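Local coordinates for A rubisco-like protein (Burkholderia fungorum, PDB 3NWR) that is of unproven function but, as a RuBisCO-like protein, probably uses a TIM-barrel catalytic domain for lyase-type chemistry, at residues Asp13-Asp18 with Phe98-Ile103; Gly126-Ser131 with Gly298-Ala303. All coordinates share one frame; numbering follows the deposited sequence.

Contact 1: Asp13-Asp18 with Phe98-Ile103; sequences DTLEAD and FPLANI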
ATOM      1  N   ASP A  13     -26.001  -9.045  -5.032  1.00 24.69           N
ATOM      2  CA  ASP A  13     -25.286  -9.929  -4.112  1.00 22.95           C
ATOM      3  C   ASP A  13     -23.835 -10.150  -4.539  1.00 18.20           C
ATOM      4  O   ASP A  13     -23.128 -10.983  -3.961  1.00 19.30           O
ATOM      5  CB  ASP A  13     -26.007 -11.280  -3.983  1.00 25.76           C
ATOM      6  CG  ASP A  13     -27.398 -11.143  -3.386  1.00 34.63           C
ATOM      7  OD1 ASP A  13     -28.329 -11.815  -3.882  1.00 39.77           O
ATOM      8  OD2 ASP A  13     -27.562 -10.360  -2.427  1.00 40.14           O
ATOM      9  N   THR A  14     -23.397  -9.410  -5.553  1.00 19.05           N
ATOM     10  CA  THR A  14     -22.027  -9.545  -6.047  1.00 17.37           C
ATOM     11  C   THR A  14     -21.397  -8.187  -6.304  1.00 18.44           C
ATOM     12  O   THR A  14     -22.081  -7.176  -6.379  1.00 18.36           O
ATOM     13  CB  THR A  14     -21.957 -10.324  -7.375  1.00 19.43           C
ATOM     14  OG1 THR A  14     -22.597  -9.565  -8.412  1.00 22.78           O
ATOM     15  CG2 THR A  14     -22.622 -11.680  -7.251  1.00 20.73           C
ATOM     16  N   LEU A  15     -20.076  -8.178  -6.431  1.00 17.39           N
ATOM     17  CA  LEU A  15     -19.394  -7.061  -7.063  1.00 15.96           C
ATOM     18  C   LEU A  15     -18.586  -7.620  -8.229  1.00 16.74           C
ATOM     19  O   LEU A  15     -18.361  -8.830  -8.324  1.00 16.85           O
ATOM     20  CB  LEU A  15     -18.500  -6.305  -6.068  1.00 16.20           C
ATOM     21  CG  LEU A  15     -17.353  -7.098  -5.437  1.00 16.29           C
ATOM     22  CD1 LEU A  15     -16.141  -7.196  -6.373  1.00 16.99           C
ATOM     23  CD2 LEU A  15     -16.963  -6.455  -4.110  1.00 18.90           C
ATOM     24  N   GLU A  16     -18.159  -6.744  -9.125  1.00 17.23           N
ATOM     25  CA  GLU A  16     -17.345  -7.165 -10.250  1.00 14.70           C
ATOM     26  C   GLU A  16     -16.004  -6.442 -10.284  1.00 14.39           C
ATOM     27  O   GLU A  16     -15.892  -5.279  -9.896  1.00 15.86           O
ATOM     28  CB  GLU A  16     -18.095  -6.969 -11.561  1.00 18.48           C
ATOM     29  CG  GLU A  16     -19.310  -7.873 -11.652  1.00 21.97           C
ATOM     30  CD  GLU A  16     -20.108  -7.671 -12.916  1.00 25.53           C
ATOM     31  OE1 GLU A  16     -19.681  -6.877 -13.789  1.00 26.92           O
ATOM     32  OE2 GLU A  16     -21.169  -8.317 -13.032  1.00 31.41           O
ATOM     33  N   ALA A  17     -14.990  -7.157 -10.757  1.00 14.69           N
ATOM     34  CA  ALA A  17     -13.651  -6.605 -10.873  1.00 14.79           C
ATOM     35  C   ALA A  17     -13.088  -6.968 -12.239  1.00 14.92           C
ATOM     36  O   ALA A  17     -13.136  -8.131 -12.636  1.00 16.20           O
ATOM     37  CB  ALA A  17     -12.764  -7.160  -9.765  1.00 14.37           C
ATOM     38  N   ASP A  18     -12.561  -5.976 -12.950  1.00 15.18           N
ATOM     39  CA  ASP A  18     -11.965  -6.197 -14.269  1.00 14.36           C
ATOM     40  C   ASP A  18     -10.448  -6.195 -14.144  1.00 15.81           C
ATOM     41  O   ASP A  18      -9.888  -5.358 -13.428  1.00 14.75           O
ATOM     42  CB  ASP A  18     -12.364  -5.084 -15.246  1.00 15.38           C
ATOM     43  CG  ASP A  18     -13.836  -5.117 -15.625  1.00 19.93           C
ATOM     44  OD1 ASP A  18     -14.538  -6.085 -15.277  1.00 17.71           O
ATOM     45  OD2 ASP A  18     -14.281  -4.161 -16.289  1.00 27.93           O
ATOM     46  N   PHE A  98     -17.577 -11.543  -7.675  1.00 15.91           N
ATOM     47  CA  PHE A  98     -17.330 -11.985  -6.303  1.00 17.47           C
ATOM     48  C   PHE A  98     -18.597 -11.909  -5.464  1.00 17.08           C
ATOM     49  O   PHE A  98     -19.271 -10.883  -5.471  1.00 17.41           O
ATOM     50  CB  PHE A  98     -16.287 -11.081  -5.640  1.00 18.76           C
ATOM     51  CG  PHE A  98     -14.873 -11.340  -6.086  1.00 16.31           C
ATOM     52  CD1 PHE A  98     -14.295 -10.586  -7.097  1.00 17.96           C
ATOM     53  CD2 PHE A  98     -14.115 -12.325  -5.468  1.00 18.16           C
ATOM     54  CE1 PHE A  98     -12.985 -10.826  -7.491  1.00 16.74           C
ATOM     55  CE2 PHE A  98     -12.803 -12.573  -5.867  1.00 18.41           C
ATOM     56  CZ  PHE A  98     -12.245 -11.828  -6.876  1.00 16.11           C
ATOM     57  N   PRO A  99     -18.916 -12.979  -4.718  1.00 17.72           N
ATOM     58  CA  PRO A  99     -20.064 -12.913  -3.807  1.00 17.04           C
ATOM     59  C   PRO A  99     -19.780 -12.016  -2.604  1.00 16.74           C
ATOM     60  O   PRO A  99     -18.795 -12.222  -1.890  1.00 17.68           O
ATOM     61  CB  PRO A  99     -20.242 -14.367  -3.340  1.00 20.61           C
ATOM     62  CG  PRO A  99     -19.406 -15.197  -4.248  1.00 23.82           C
ATOM     63  CD  PRO A  99     -18.294 -14.312  -4.729  1.00 19.96           C
ATOM     64  N   LEU A 100     -20.645 -11.034  -2.376  1.00 17.58           N
ATOM     65  CA  LEU A 100     -20.450 -10.086  -1.281  1.00 14.71           C
ATOM     66  C   LEU A 100     -20.425 -10.762   0.082  1.00 15.74           C
ATOM     67  O   LEU A 100     -19.762 -10.296   1.010  1.00 16.46           O
ATOM     68  CB  LEU A 100     -21.535  -9.014  -1.306  1.00 16.79           C
ATOM     69  CG  LEU A 100     -21.554  -8.163  -2.570  1.00 17.52           C
ATOM     70  CD1 LEU A 100     -22.641  -7.085  -2.501  1.00 19.52           C
ATOM     71  CD2 LEU A 100     -20.187  -7.526  -2.816  1.00 20.14           C
ATOM     72  N   ALA A 101     -21.149 -11.866   0.213  1.00 15.84           N
ATOM     73  CA  ALA A 101     -21.190 -12.579   1.483  1.00 17.18           C
ATOM     74  C   ALA A 101     -19.799 -13.062   1.929  1.00 17.07           C
ATOM     75  O   ALA A 101     -19.567 -13.277   3.115  1.00 17.75           O
ATOM     76  CB  ALA A 101     -22.165 -13.755   1.396  1.00 20.77           C
ATOM     77  N   ASN A 102     -18.879 -13.226   0.981  1.00 15.37           N
ATOM     78  CA  ASN A 102     -17.508 -13.611   1.324  1.00 15.64           C
ATOM     79  C   ASN A 102     -16.778 -12.511   2.089  1.00 14.01           C
ATOM     80  O   ASN A 102     -15.841 -12.792   2.848  1.00 15.36           O
ATOM     81  CB  ASN A 102     -16.688 -13.919   0.066  1.00 14.43           C
ATOM     82  CG  ASN A 102     -17.059 -15.234  -0.580  1.00 20.55           C
ATOM     83  OD1 ASN A 102     -17.996 -15.905  -0.160  1.00 20.90           O
ATOM     84  ND2 ASN A 102     -16.312 -15.612  -1.614  1.00 18.90           N
ATOM     85  N   ILE A 103     -17.197 -11.262   1.875  1.00 15.23           N
ATOM     86  CA  ILE A 103     -16.422 -10.107   2.330  1.00 15.00           C
ATOM     87  C   ILE A 103     -17.144  -9.316   3.418  1.00 14.75           C
ATOM     88  O   ILE A 103     -16.535  -8.839   4.375  1.00 16.21           O
ATOM     89  CB  ILE A 103     -16.129  -9.149   1.149  1.00 14.04           C
ATOM     90  CG1 ILE A 103     -15.686  -9.936  -0.096  1.00 14.84           C
ATOM     91  CG2 ILE A 103     -15.098  -8.092   1.540  1.00 14.68           C
ATOM     92  CD1 ILE A 103     -15.549  -9.081  -1.350  1.00 16.84           C
TER
HETATM   93  O   HOH W   1     -23.208 -12.787  -1.619  1.00 23.38           O

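Contact 2: Gly126-Ser131 with Gly298-Ala303; sequences GVRLLS and GMSFQA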
ATOM      1  N   GLY A 126       1.863 -10.896 -15.838  1.00 15.96           N
ATOM      2  CA  GLY A 126       1.243  -9.586 -15.758  1.00 16.59           C
ATOM      3  C   GLY A 126      -0.138  -9.723 -15.129  1.00 16.75           C
ATOM      4  O   GLY A 126      -0.883 -10.650 -15.452  1.00 15.31           O
ATOM      5  N   VAL A 127      -0.473  -8.820 -14.209  1.00 15.32           N
ATOM      6  CA  VAL A 127      -1.814  -8.752 -13.636  1.00 13.73           C
ATOM      7  C   VAL A 127      -2.041  -7.343 -13.117  1.00 15.68           C
ATOM      8  O   VAL A 127      -1.266  -6.838 -12.283  1.00 15.22           O
ATOM      9  CB  VAL A 127      -2.045  -9.735 -12.460  1.00 20.11           C
ATOM     10  CG1 VAL A 127      -3.387  -9.470 -11.811  1.00 20.57           C
ATOM     11  CG2 VAL A 127      -1.990 -11.173 -12.924  1.00 25.91           C
ATOM     12  N   ARG A 128      -3.095  -6.714 -13.620  1.00 12.74           N
ATOM     13  CA  ARG A 128      -3.477  -5.384 -13.174  1.00 13.60           C
ATOM     14  C   ARG A 128      -4.973  -5.309 -12.958  1.00 15.15           C
ATOM     15  O   ARG A 128      -5.759  -5.698 -13.823  1.00 15.27           O
ATOM     16  CB  ARG A 128      -3.055  -4.333 -14.192  1.00 16.78           C
ATOM     17  CG  ARG A 128      -3.316  -2.881 -13.757  1.00 15.87           C
ATOM     18  CD  ARG A 128      -2.801  -1.974 -14.836  1.00 14.56           C
ATOM     19  NE  ARG A 128      -3.065  -0.557 -14.633  1.00 15.64           N
ATOM     20  CZ  ARG A 128      -2.135   0.340 -14.330  1.00 14.76           C
ATOM     21  NH1 ARG A 128      -0.873  -0.033 -14.138  1.00 14.86           N
ATOM     22  NH2 ARG A 128      -2.475   1.612 -14.224  1.00 15.57           N
ATOM     23  N   LEU A 129      -5.366  -4.807 -11.792  1.00 12.88           N
ATOM     24  CA  LEU A 129      -6.769  -4.560 -11.506  1.00 12.10           C
ATOM     25  C   LEU A 129      -7.156  -3.244 -12.154  1.00 13.25           C
ATOM     26  O   LEU A 129      -6.599  -2.204 -11.823  1.00 13.63           O
ATOM     27  CB  LEU A 129      -6.981  -4.479  -9.997  1.00 11.83           C
ATOM     28  CG  LEU A 129      -8.368  -4.036  -9.544  1.00 11.36           C
ATOM     29  CD1 LEU A 129      -9.451  -4.999 -10.010  1.00 14.05           C
ATOM     30  CD2 LEU A 129      -8.404  -3.870  -8.009  1.00 13.02           C
ATOM     31  N   LEU A 130      -8.090  -3.295 -13.098  1.00 12.51           N
ATOM     32  CA  LEU A 130      -8.478  -2.113 -13.874  1.00 13.07           C
ATOM     33  C   LEU A 130      -9.626  -1.322 -13.257  1.00 14.39           C
ATOM     34  O   LEU A 130      -9.601  -0.089 -13.224  1.00 16.39           O
ATOM     35  CB  LEU A 130      -8.893  -2.527 -15.290  1.00 15.64           C
ATOM     36  CG  LEU A 130      -7.897  -3.395 -16.050  1.00 17.61           C
ATOM     37  CD1 LEU A 130      -8.503  -3.830 -17.392  1.00 19.43           C
ATOM     38  CD2 LEU A 130      -6.591  -2.648 -16.257  1.00 19.21           C
ATOM     39  N   SER A 131     -10.654  -2.021 -12.797  1.00 14.62           N
ATOM     40  CA  SER A 131     -11.858  -1.338 -12.364  1.00 14.63           C
ATOM     41  C   SER A 131     -12.711  -2.219 -11.464  1.00 12.99           C
ATOM     42  O   SER A 131     -12.551  -3.443 -11.438  1.00 14.62           O
ATOM     43  CB  SER A 131     -12.670  -0.872 -13.580  1.00 19.49           C
ATOM     44  OG  SER A 131     -13.017  -1.981 -14.380  1.00 24.47           O
ATOM     45  N   GLY A 298      -0.409  -4.022 -11.034  1.00 12.15           N
ATOM     46  CA  GLY A 298      -0.921  -3.114 -10.022  1.00 12.69           C
ATOM     47  C   GLY A 298      -2.385  -2.743 -10.154  1.00 12.00           C
ATOM     48  O   GLY A 298      -3.239  -3.614 -10.308  1.00 13.69           O
ATOM     49  N   MET A 299      -2.674  -1.446 -10.113  1.00 11.61           N
ATOM     50  CA  MET A 299      -4.050  -0.993 -10.008  1.00 12.83           C
ATOM     51  C   MET A 299      -4.253   0.287 -10.804  1.00 14.19           C
ATOM     52  O   MET A 299      -3.563   1.281 -10.570  1.00 12.77           O
ATOM     53  CB  MET A 299      -4.392  -0.752  -8.535  1.00 15.32           C
ATOM     54  CG  MET A 299      -5.857  -0.783  -8.226  1.00 17.77           C
ATOM     55  SD  MET A 299      -6.119  -0.558  -6.448  1.00 19.29           S
ATOM     56  CE  MET A 299      -5.198  -1.896  -5.721  1.00 23.45           C
ATOM     57  N   SER A 300      -5.185   0.263 -11.755  1.00 12.06           N
ATOM     58  CA  SER A 300      -5.585   1.492 -12.443  1.00 11.94           C
ATOM     59  C   SER A 300      -6.379   2.387 -11.496  1.00 12.02           C
ATOM     60  O   SER A 300      -6.913   1.929 -10.472  1.00 12.98           O
ATOM     61  CB  SER A 300      -6.441   1.180 -13.673  1.00 15.53           C
ATOM     62  OG  SER A 300      -5.733   0.346 -14.572  1.00 16.20           O
ATOM     63  N   PHE A 301      -6.475   3.664 -11.839  1.00 12.18           N
ATOM     64  CA  PHE A 301      -7.048   4.623 -10.900  1.00 11.93           C
ATOM     65  C   PHE A 301      -8.519   4.339 -10.594  1.00 12.30           C
ATOM     66  O   PHE A 301      -8.961   4.518  -9.473  1.00 11.81           O
ATOM     67  CB  PHE A 301      -6.867   6.064 -11.400  1.00 11.99           C
ATOM     68  CG  PHE A 301      -7.255   7.117 -10.393  1.00 11.06           C
ATOM     69  CD1 PHE A 301      -6.378   7.503  -9.383  1.00 13.52           C
ATOM     70  CD2 PHE A 301      -8.490   7.730 -10.474  1.00 12.12           C
ATOM     71  CE1 PHE A 301      -6.747   8.493  -8.458  1.00 12.81           C
ATOM     72  CE2 PHE A 301      -8.862   8.715  -9.566  1.00 12.41           C
ATOM     73  CZ  PHE A 301      -7.984   9.096  -8.556  1.00 13.68           C
ATOM     74  N   GLN A 302      -9.291   3.901 -11.586  1.00 13.83           N
ATOM     75  CA  GLN A 302     -10.720   3.667 -11.348  1.00 13.42           C
ATOM     76  C   GLN A 302     -10.929   2.754 -10.140  1.00 12.04           C
ATOM     77  O   GLN A 302     -11.756   3.038  -9.262  1.00 12.55           O
ATOM     78  CB  GLN A 302     -11.368   3.054 -12.593  1.00 14.72           C
ATOM     79  CG  GLN A 302     -12.877   3.181 -12.660  1.00 14.92           C
ATOM     80  CD  GLN A 302     -13.601   2.323 -11.648  1.00 17.10           C
ATOM     81  OE1 GLN A 302     -13.115   1.267 -11.219  1.00 14.67           O
ATOM     82  NE2 GLN A 302     -14.784   2.780 -11.245  1.00 24.02           N
ATOM     83  N   ALA A 303     -10.172   1.660 -10.104  1.00 12.40           N
ATOM     84  CA  ALA A 303     -10.273   0.702  -9.012  1.00 11.70           C
ATOM     85  C   ALA A 303      -9.730   1.297  -7.706  1.00 12.66           C
ATOM     86  O   ALA A 303     -10.363   1.195  -6.649  1.00 12.65           O
ATOM     87  CB  ALA A 303      -9.532  -0.585  -9.359  1.00 12.35           C
TER

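Contact 1: Asp13-Asp18 with Phe98-Ile103
Leu15 and Phe98 face each other as an antiparallel hydrogen-bonded pair where strand 14-23 starts and strand 89-99 runs out. Two backbone bonds join them: Leu15 N gives its hydrogen to Phe98 O at 3.0 Å, and Phe98 N returns one to Leu15 O at 2.9 Å. The neighbouring pair, Thr14 with Pro99, is non-hydrogen-bonded, and Thr14 CA lies 3.1 Å from Phe98 O in a CA-H...O contact. A third bond, from Leu100 N to Asp13 O, is straight at hydrogen (171°), although the donor stands above the carbonyl plane. Water 1 also donates to Asp13 O and accepts from Ala101 N, so this oxygen is gripped twice as the chain leaves the strand in a turn, closed by Asn102 N bonding to Pro99 O.

The apolar contacts centre on Leu15. Its CG sits between the backbone N and the carbonyl carbon (chi1 62°), and the two methyls divide their partners. CD1 approaches Phe98 CD1 obliquely to the ring at 3.9 Å; CD2 meets Leu100 CD2 at 3.6 Å and, with the side chains crossing at about a right angle, Ile103 CD1. Ala17 CB touches the ring of Phe98 at its edge, 4.3 Å from CE1. Leu110 of helix 107-114 and Tyr138 of helix 136-139 each touch both Leu15 and Ile103, placing this cluster between the sheet and its helices. On the turn, Ala101 and Asn102 pack on His205 of the second subunit.

The chemistry thus divides by place: main-chain bonds and one water tie the strand end to the turn, while apolar contacts among Leu15, Phe98, Leu100 and Ile103 hold the strand to the turn, beneath helices 107-114 and 136-139.

Contact 2: Gly126-Ser131 with Gly298-Ala303
Leu129 and Met299 pair in parallel, as do Arg128 and Gly298, so the segment ahead of helix 301-309 lines up along strand 126-133. Leu129 carries the tight part. Leu129 N donates to Gly298 O at 2.9 Å, and Leu129 O receives Ser300 N at 2.8 Å. On the buried side its CG reaches Ala303 CB at 3.6 Å, and its CD2 lies beside Met299 CG, the two side chains pointing the same way. A weak bond from Gly298 N to Val127 O ends the pairing.

The partly exposed side is polar, with few apolar contacts, and holds by individual bonds. The extended chain of Arg128 brings NE to Ser300 OG at 2.8 Å, with the hydroxyl oxygen in the guanidinium plane, while Met299 O lies over one face; NH1 bonds Ser292 O. Leu130 CD2 brushes the same hydroxyl. Gln302 OE1 lies 3.1 Å from Ser131 CA, and its hydrogen bond comes from Leu132 N.

Tyr119 OH bonds Gly298 O, and Leu129 packs on Ala17 and Tyr19 of strand 14-23. Phe301 and Gln302 touch helix 329-340, so the contact joins the N-terminal sheet to the helices of the TIM-barrel domain.

Both contacts use the four-stranded sheet of the N-terminal domain, in which strands 14-23 and 126-133 are neighbours. They meet at Asp18, whose O and N probably hydrogen-bond Leu130 N and Ser131 O; Leu130 and Ser131 both face it in a classic beta bulge. Contact 1 is the more buried, although its centre lies farther from the middle of the chain: it stays within one domain and rests on antiparallel pairing and a hydrocarbon cluster. Contact 2, partly buried, bridges two domains through parallel pairing, adding an arginine–serine bond. Each also reaches the second subunit, contact 2 through Met299 against Met290 of that chain.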